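Local coordinates for XRE family transcriptional regulator (Enterobacter cloacae subsp. cloacae, PDB 6B8W), which probably regulates transcription as a DNA-binding factor of the XRE family, of which this chain is the metal-binding C-terminal cupin domain, at residues 32-44 and 84-95. Residues are numbered along the deposited sequence; the frame is centred on the assembly and turned at random.
Sequences STPHEAGVIEHVV and PVHFHSLIHYPR
I40, H42 and V44 pair with H92, L90 and H88 through six backbone hydrogen bonds, two to each antiparallel hydrogen-bonded pair. The bonds are nearly straight, with N-H...O angles of 163° to 169°. Between them, E41 faces I91 and V43 faces S89 as non-hydrogen-bonded pairs. There CA-H groups lean on carbonyls of the other strand, as where E41 CA lies 3.2 Å from L90 O.

One polar side-chain bond crosses the strands. S89 OG donates to E41 OE2 at 2.7 Å and arrives from above the carboxylate plane. The E41 chain is extended, with CG anti to the backbone N (chi1 177°), which carries the carboxylate as far as the serine. Y77 OH also bonds OE2, so this oxygen is held by two hydroxyls. The strands are neighbours in the larger, five-stranded sheet of the cupin double-stranded beta-helix, a jelly-roll barrel. E41, H75 and Y77 bind manganese in this protein; no metal is modelled on this chain.

I91 and V43 share the face of E41. I91 CD1 sits 3.6 Å from E41 CG, while its CG2 meets V39 CG1. I91 CG2 also lies over one face of its neighbour Y93, offset toward the rim. V43 CG1 touches F87 CD2. Just beyond the paired strands, V39 CG2 reaches Y93 CD1 at 3.7 Å and P94 CD at 3.8 Å.

Water joins the segments in three places. On the other face, one water lies in the plane of both the H42 and H92 rings, 2.8 Å and 2.7 Å from their ND1 atoms. It also donates to I40 O. H92 NE2 bonds H92 NE2 of the second subunit. A second water links G38 O to H92 O, and a third links E36 OE1 to P94 O beside the proline ring.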
ATOM      1  N   SER A  32     -14.626  12.400   3.998  1.00 28.47           N
ATOM      2  CA  SER A  32     -14.503  11.230   4.875  1.00 29.61           C
ATOM      3  C   SER A  32     -15.686  11.091   5.808  1.00 30.17           C
ATOM      4  O   SER A  32     -16.332  12.065   6.138  1.00 29.42           O
ATOM      5  CB  SER A  32     -13.252  11.353   5.734  1.00 30.14           C
ATOM      6  OG  SER A  32     -13.335  12.500   6.574  1.00 33.21           O
ATOM      7  N   THR A  33     -15.993   9.862   6.188  1.00 31.33           N
ATOM      8  CA  THR A  33     -17.018   9.630   7.178  1.00 32.16           C
ATOM      9  C   THR A  33     -16.289   9.599   8.549  1.00 31.55           C
ATOM     10  O   THR A  33     -15.069   9.443   8.594  1.00 28.54           O
ATOM     11  CB  THR A  33     -17.775   8.337   6.901  1.00 34.90           C
ATOM     12  OG1 THR A  33     -16.837   7.289   6.656  1.00 35.25           O
ATOM     13  CG2 THR A  33     -18.670   8.503   5.671  1.00 36.20           C
ATOM     14  N   PRO A  34     -17.032   9.762   9.653  1.00 30.45           N
ATOM     15  CA  PRO A  34     -16.361   9.782  10.954  1.00 30.80           C
ATOM     16  C   PRO A  34     -15.716   8.446  11.309  1.00 29.86           C
ATOM     17  O   PRO A  34     -16.227   7.400  10.920  1.00 30.68           O
ATOM     18  CB  PRO A  34     -17.492  10.107  11.926  1.00 31.87           C
ATOM     19  CG  PRO A  34     -18.529  10.790  11.092  1.00 32.66           C
ATOM     20  CD  PRO A  34     -18.463  10.102   9.772  1.00 31.92           C
ATOM     21  N   HIS A  35     -14.579   8.497  11.992  1.00 27.65           N
ATOM     22  CA  HIS A  35     -13.866   7.304  12.427  1.00 27.96           C
ATOM     23  C   HIS A  35     -13.726   7.349  13.930  1.00 26.32           C
ATOM     24  O   HIS A  35     -13.872   8.398  14.523  1.00 26.11           O
ATOM     25  CB  HIS A  35     -12.459   7.231  11.833  1.00 29.43           C
ATOM     26  CG  HIS A  35     -12.392   6.631  10.474  1.00 33.21           C
ATOM     27  ND1 HIS A  35     -12.399   5.265  10.269  1.00 35.42           N
ATOM     28  CD2 HIS A  35     -12.198   7.197   9.258  1.00 35.68           C
ATOM     29  CE1 HIS A  35     -12.278   5.023   8.976  1.00 37.07           C
ATOM     30  NE2 HIS A  35     -12.161   6.175   8.340  1.00 37.14           N
ATOM     31  N   GLU A  36     -13.439   6.196  14.521  1.00 24.70           N
ATOM     32  CA  GLU A  36     -13.198   6.093  15.931  1.00 25.11           C
ATOM     33  C   GLU A  36     -11.991   6.962  16.321  1.00 24.39           C
ATOM     34  O   GLU A  36     -11.009   7.042  15.570  1.00 23.33           O
ATOM     35  CB  GLU A  36     -12.912   4.645  16.304  1.00 25.38           C
ATOM     36  CG  GLU A  36     -12.616   4.425  17.780  1.00 26.27           C
ATOM     37  CD  GLU A  36     -12.197   2.996  18.071  1.00 27.16           C
ATOM     38  OE1 GLU A  36     -12.267   2.127  17.146  1.00 26.33           O
ATOM     39  OE2 GLU A  36     -11.789   2.755  19.221  1.00 27.42           O
ATOM     40  N   ALA A  37     -12.073   7.594  17.492  1.00 24.91           N
ATOM     41  CA  ALA A  37     -10.960   8.405  18.026  1.00 24.97           C
ATOM     42  C   ALA A  37      -9.669   7.589  18.021  1.00 25.12           C
ATOM     43  O   ALA A  37      -9.663   6.443  18.453  1.00 25.47           O
ATOM     44  CB  ALA A  37     -11.276   8.883  19.438  1.00 26.19           C
ATOM     45  N   GLY A  38      -8.580   8.170  17.520  1.00 25.91           N
ATOM     46  CA  GLY A  38      -7.285   7.476  17.504  1.00 26.71           C
ATOM     47  C   GLY A  38      -6.944   6.717  16.228  1.00 26.49           C
ATOM     48  O   GLY A  38      -5.828   6.216  16.082  1.00 28.08           O
ATOM     49  N   VAL A  39      -7.897   6.590  15.307  1.00 25.78           N
ATOM     50  CA  VAL A  39      -7.615   5.925  14.028  1.00 25.93           C
ATOM     51  C   VAL A  39      -6.544   6.701  13.246  1.00 26.18           C
ATOM     52  O   VAL A  39      -6.553   7.944  13.212  1.00 25.44           O
ATOM     53  CB  VAL A  39      -8.899   5.803  13.175  1.00 26.28           C
ATOM     54  CG1 VAL A  39      -8.597   5.605  11.694  1.00 27.16           C
ATOM     55  CG2 VAL A  39      -9.784   4.694  13.717  1.00 25.83           C
ATOM     56  N   ILE A  40      -5.607   5.965  12.656  1.00 26.31           N
ATOM     57  CA  ILE A  40      -4.588   6.555  11.806  1.00 27.40           C
ATOM     58  C   ILE A  40      -4.876   6.101  10.372  1.00 25.99           C
ATOM     59  O   ILE A  40      -5.180   4.942  10.144  1.00 26.44           O
ATOM     60  CB  ILE A  40      -3.167   6.145  12.189  1.00 27.84           C
ATOM     61  CG1 ILE A  40      -2.845   6.531  13.627  1.00 29.55           C
ATOM     62  CG2 ILE A  40      -2.147   6.775  11.220  1.00 28.35           C
ATOM     63  CD1 ILE A  40      -2.853   8.028  13.915  1.00 30.37           C
ATOM     64  N   GLU A  41      -4.799   7.041   9.436  1.00 25.24           N
ATOM     65  CA  GLU A  41      -4.967   6.767   8.032  1.00 25.75           C
ATOM     66  C   GLU A  41      -3.697   7.141   7.235  1.00 25.77           C
ATOM     67  O   GLU A  41      -3.019   8.138   7.537  1.00 25.47           O
ATOM     68  CB  GLU A  41      -6.202   7.480   7.456  1.00 26.60           C
ATOM     69  CG  GLU A  41      -6.367   7.262   5.952  1.00 27.27           C
ATOM     70  CD  GLU A  41      -7.702   7.692   5.346  1.00 28.71           C
ATOM     71  OE1 GLU A  41      -8.621   8.140   6.078  1.00 30.01           O
ATOM     72  OE2 GLU A  41      -7.821   7.576   4.092  1.00 28.56           O
ATOM     73  N   HIS A  42      -3.357   6.295   6.260  1.00 25.03           N
ATOM     74  CA  HIS A  42      -2.270   6.577   5.318  1.00 24.95           C
ATOM     75  C   HIS A  42      -2.923   6.579   3.937  1.00 24.98           C
ATOM     76  O   HIS A  42      -3.719   5.706   3.623  1.00 26.83           O
ATOM     77  CB  HIS A  42      -1.176   5.489   5.282  1.00 25.54           C
ATOM     78  CG  HIS A  42      -0.309   5.406   6.498  1.00 26.70           C
ATOM     79  ND1 HIS A  42      -0.713   4.788   7.661  1.00 27.08           N
ATOM     80  CD2 HIS A  42       0.974   5.798   6.706  1.00 27.24           C
ATOM     81  CE1 HIS A  42       0.270   4.827   8.543  1.00 27.87           C
ATOM     82  NE2 HIS A  42       1.307   5.435   7.990  1.00 27.50           N
ATOM     83  N   VAL A  43      -2.587   7.560   3.128  1.00 24.09           N
ATOM     84  CA  VAL A  43      -3.005   7.602   1.737  1.00 24.02           C
ATOM     85  C   VAL A  43      -1.713   7.570   0.929  1.00 23.87           C
ATOM     86  O   VAL A  43      -0.756   8.303   1.251  1.00 23.25           O
ATOM     87  CB  VAL A  43      -3.790   8.877   1.408  1.00 24.67           C
ATOM     88  CG1 VAL A  43      -3.915   9.088  -0.096  1.00 25.39           C
ATOM     89  CG2 VAL A  43      -5.174   8.806   2.037  1.00 24.97           C
ATOM     90  N   VAL A  44      -1.676   6.691  -0.070  0.60 23.85           N
ATOM     91  CA  VAL A  44      -0.555   6.577  -1.000  0.60 23.86           C
ATOM     92  C   VAL A  44      -1.150   6.574  -2.398  0.60 23.66           C
ATOM     93  O   VAL A  44      -2.065   5.797  -2.685  0.60 23.80           O
ATOM     94  CB  VAL A  44       0.246   5.272  -0.805  0.60 25.02           C
ATOM     95  CG1 VAL A  44       1.347   5.152  -1.858  0.60 25.59           C
ATOM     96  CG2 VAL A  44       0.834   5.209   0.595  0.60 25.61           C
ATOM     97  N   PRO A  84      -8.847   9.199 -14.164  1.00 33.48           N
ATOM     98  CA  PRO A  84      -9.020   8.614 -12.818  1.00 31.84           C
ATOM     99  C   PRO A  84      -7.748   8.626 -11.979  1.00 29.54           C
ATOM    100  O   PRO A  84      -6.640   8.582 -12.527  1.00 28.08           O
ATOM    101  CB  PRO A  84      -9.428   7.167 -13.098  1.00 32.74           C
ATOM    102  CG  PRO A  84      -9.985   7.175 -14.492  1.00 35.32           C
ATOM    103  CD  PRO A  84      -9.264   8.262 -15.235  1.00 34.31           C
ATOM    104  N   VAL A  85      -7.912   8.746 -10.671  1.00 28.12           N
ATOM    105  CA  VAL A  85      -6.766   8.643  -9.759  1.00 27.15           C
ATOM    106  C   VAL A  85      -6.993   7.405  -8.910  1.00 26.86           C
ATOM    107  O   VAL A  85      -8.087   7.201  -8.385  1.00 26.17           O
ATOM    108  CB  VAL A  85      -6.539   9.883  -8.882  1.00 27.79           C
ATOM    109  CG1 VAL A  85      -7.761  10.217  -8.031  1.00 28.37           C
ATOM    110  CG2 VAL A  85      -5.309   9.701  -7.996  1.00 26.51           C
ATOM    111  N   HIS A  86      -5.962   6.558  -8.838  1.00 25.07           N
ATOM    112  CA  HIS A  86      -5.990   5.332  -8.072  1.00 25.41           C
ATOM    113  C   HIS A  86      -5.102   5.521  -6.849  1.00 25.45           C
ATOM    114  O   HIS A  86      -3.938   5.872  -6.983  1.00 24.91           O
ATOM    115  CB  HIS A  86      -5.466   4.181  -8.941  1.00 26.26           C
ATOM    116  CG  HIS A  86      -5.419   2.854  -8.244  1.00 26.70           C
ATOM    117  ND1 HIS A  86      -4.585   1.837  -8.656  1.00 28.17           N
ATOM    118  CD2 HIS A  86      -6.055   2.395  -7.140  1.00 26.46           C
ATOM    119  CE1 HIS A  86      -4.744   0.790  -7.866  1.00 29.68           C
ATOM    120  NE2 HIS A  86      -5.614   1.111  -6.920  1.00 28.69           N
ATOM    121  N   PHE A  87      -5.657   5.332  -5.656  1.00 24.74           N
ATOM    122  CA  PHE A  87      -4.852   5.457  -4.452  1.00 23.85           C
ATOM    123  C   PHE A  87      -5.226   4.377  -3.468  1.00 23.13           C
ATOM    124  O   PHE A  87      -6.221   3.689  -3.644  1.00 23.06           O
ATOM    125  CB  PHE A  87      -4.953   6.855  -3.833  1.00 23.19           C
ATOM    126  CG  PHE A  87      -6.332   7.237  -3.362  1.00 24.09           C
ATOM    127  CD1 PHE A  87      -7.258   7.771  -4.245  1.00 24.76           C
ATOM    128  CD2 PHE A  87      -6.683   7.100  -2.028  1.00 24.44           C
ATOM    129  CE1 PHE A  87      -8.516   8.141  -3.810  1.00 26.49           C
ATOM    130  CE2 PHE A  87      -7.943   7.468  -1.577  1.00 25.99           C
ATOM    131  CZ  PHE A  87      -8.867   7.999  -2.465  1.00 26.28           C
ATOM    132  N   HIS A  88      -4.363   4.160  -2.485  1.00 22.61           N
ATOM    133  CA  HIS A  88      -4.678   3.237  -1.409  1.00 23.28           C
ATOM    134  C   HIS A  88      -4.907   4.026  -0.153  1.00 23.81           C
ATOM    135  O   HIS A  88      -4.248   5.050   0.083  1.00 23.95           O
ATOM    136  CB  HIS A  88      -3.576   2.225  -1.083  1.00 24.06           C
ATOM    137  CG  HIS A  88      -3.271   1.253  -2.168  1.00 25.39           C
ATOM    138  ND1 HIS A  88      -2.171   0.420  -2.113  1.00 26.09           N
ATOM    139  CD2 HIS A  88      -3.877   1.000  -3.349  1.00 26.07           C
ATOM    140  CE1 HIS A  88      -2.132  -0.321  -3.202  1.00 27.37           C
ATOM    141  NE2 HIS A  88      -3.145   0.020  -3.977  1.00 26.39           N
ATOM    142  N   SER A  89      -5.833   3.534   0.657  1.00 24.61           N
ATOM    143  CA  SER A  89      -6.141   4.113   1.944  1.00 25.08           C
ATOM    144  C   SER A  89      -5.939   3.010   2.962  1.00 25.80           C
ATOM    145  O   SER A  89      -6.616   1.991   2.915  1.00 27.00           O
ATOM    146  CB  SER A  89      -7.574   4.637   1.970  1.00 26.27           C
ATOM    147  OG  SER A  89      -7.973   4.953   3.294  1.00 28.25           O
ATOM    148  N   LEU A  90      -4.976   3.201   3.856  1.00 24.81           N
ATOM    149  CA  LEU A  90      -4.691   2.240   4.904  1.00 26.08           C
ATOM    150  C   LEU A  90      -5.226   2.798   6.200  1.00 25.67           C
ATOM    151  O   LEU A  90      -5.020   3.967   6.498  1.00 26.00           O
ATOM    152  CB  LEU A  90      -3.192   2.014   5.049  1.00 27.69           C
ATOM    153  CG  LEU A  90      -2.459   1.277   3.920  1.00 29.67           C
ATOM    154  CD1 LEU A  90      -2.465   2.044   2.620  1.00 30.06           C
ATOM    155  CD2 LEU A  90      -1.030   1.077   4.388  1.00 31.80           C
ATOM    156  N   ILE A  91      -5.901   1.956   6.969  1.00 25.72           N
ATOM    157  CA  ILE A  91      -6.484   2.378   8.231  1.00 26.85           C
ATOM    158  C   ILE A  91      -6.017   1.480   9.360  1.00 26.09           C
ATOM    159  O   ILE A  91      -6.191   0.287   9.277  1.00 27.14           O
ATOM    160  CB  ILE A  91      -8.024   2.310   8.186  1.00 29.63           C
ATOM    161  CG1 ILE A  91      -8.603   3.165   7.039  1.00 32.54           C
ATOM    162  CG2 ILE A  91      -8.604   2.720   9.532  1.00 30.00           C
ATOM    163  CD1 ILE A  91      -8.472   4.666   7.224  1.00 33.58           C
ATOM    164  N   HIS A  92      -5.402   2.065  10.387  1.00 25.41           N
ATOM    165  CA  HIS A  92      -5.011   1.337  11.595  1.00 25.31           C
ATOM    166  C   HIS A  92      -5.962   1.799  12.717  1.00 25.17           C
ATOM    167  O   HIS A  92      -6.001   2.990  13.062  1.00 25.86           O
ATOM    168  CB  HIS A  92      -3.545   1.595  11.960  1.00 24.84           C
ATOM    169  CG  HIS A  92      -2.570   0.864  11.092  1.00 25.00           C
ATOM    170  ND1 HIS A  92      -2.181   1.329   9.855  1.00 24.01           N
ATOM    171  CD2 HIS A  92      -1.904  -0.302  11.286  1.00 26.61           C
ATOM    172  CE1 HIS A  92      -1.330   0.468   9.318  1.00 26.54           C
ATOM    173  NE2 HIS A  92      -1.141  -0.525  10.168  1.00 25.77           N
ATOM    174  N   TYR A  93      -6.739   0.864  13.257  1.00 26.78           N
ATOM    175  CA  TYR A  93      -7.703   1.166  14.311  1.00 28.25           C
ATOM    176  C   TYR A  93      -6.998   1.004  15.673  1.00 30.10           C
ATOM    177  O   TYR A  93      -6.120   0.149  15.814  1.00 30.99           O
ATOM    178  CB  TYR A  93      -8.940   0.277  14.170  1.00 29.35           C
ATOM    179  CG  TYR A  93      -9.623   0.319  12.793  1.00 31.43           C
ATOM    180  CD1 TYR A  93     -10.610   1.265  12.484  1.00 32.84           C
ATOM    181  CD2 TYR A  93      -9.285  -0.597  11.811  1.00 33.96           C
ATOM    182  CE1 TYR A  93     -11.231   1.280  11.236  1.00 32.96           C
ATOM    183  CE2 TYR A  93      -9.900  -0.595  10.560  1.00 35.58           C
ATOM    184  CZ  TYR A  93     -10.874   0.336  10.273  1.00 36.24           C
ATOM    185  OH  TYR A  93     -11.465   0.300   8.998  1.00 38.31           O
ATOM    186  N   PRO A  94      -7.355   1.835  16.680  1.00 30.12           N
ATOM    187  CA  PRO A  94      -6.636   1.746  17.955  1.00 31.37           C
ATOM    188  C   PRO A  94      -6.995   0.527  18.818  1.00 33.88           C
ATOM    189  O   PRO A  94      -8.124   0.018  18.749  1.00 33.38           O
ATOM    190  CB  PRO A  94      -7.067   3.021  18.667  1.00 32.20           C
ATOM    191  CG  PRO A  94      -8.456   3.236  18.188  1.00 31.01           C
ATOM    192  CD  PRO A  94      -8.403   2.868  16.729  1.00 30.48           C
ATOM    193  N   ARG A  95      -6.030   0.068  19.614  1.00 34.97           N
ATOM    194  CA  ARG A  95      -6.253  -1.066  20.525  1.00 39.37           C
ATOM    195  C   ARG A  95      -6.249  -0.563  21.973  1.00 38.36           C
ATOM    196  O   ARG A  95      -6.698  -1.258  22.880  1.00 40.86           O
ATOM    197  CB  ARG A  95      -5.231  -2.199  20.296  1.00 43.60           C
ATOM    198  CG  ARG A  95      -3.766  -1.807  20.400  1.00 47.46           C
ATOM    199  CD  ARG A  95      -2.823  -2.997  20.158  1.00 51.34           C
ATOM    200  NE  ARG A  95      -2.817  -3.461  18.760  1.00 54.96           N
ATOM    201  CZ  ARG A  95      -3.445  -4.542  18.273  1.00 55.92           C
ATOM    202  NH1 ARG A  95      -4.157  -5.358  19.050  1.00 57.52           N
ATOM    203  NH2 ARG A  95      -3.343  -4.821  16.980  1.00 56.50           N
ATOM    204  OXT ARG A  95      -5.857   0.571  22.258  1.00 34.66           O
TER
HETATM  205  O   HOH W   1     -10.561  -0.049  17.309  1.00 31.79           O
HETATM  206  O   HOH W   2      -4.934   3.653  15.494  1.00 31.09           O
HETATM  207  O   HOH W   3      -2.994   3.657   8.703  1.00 28.67           O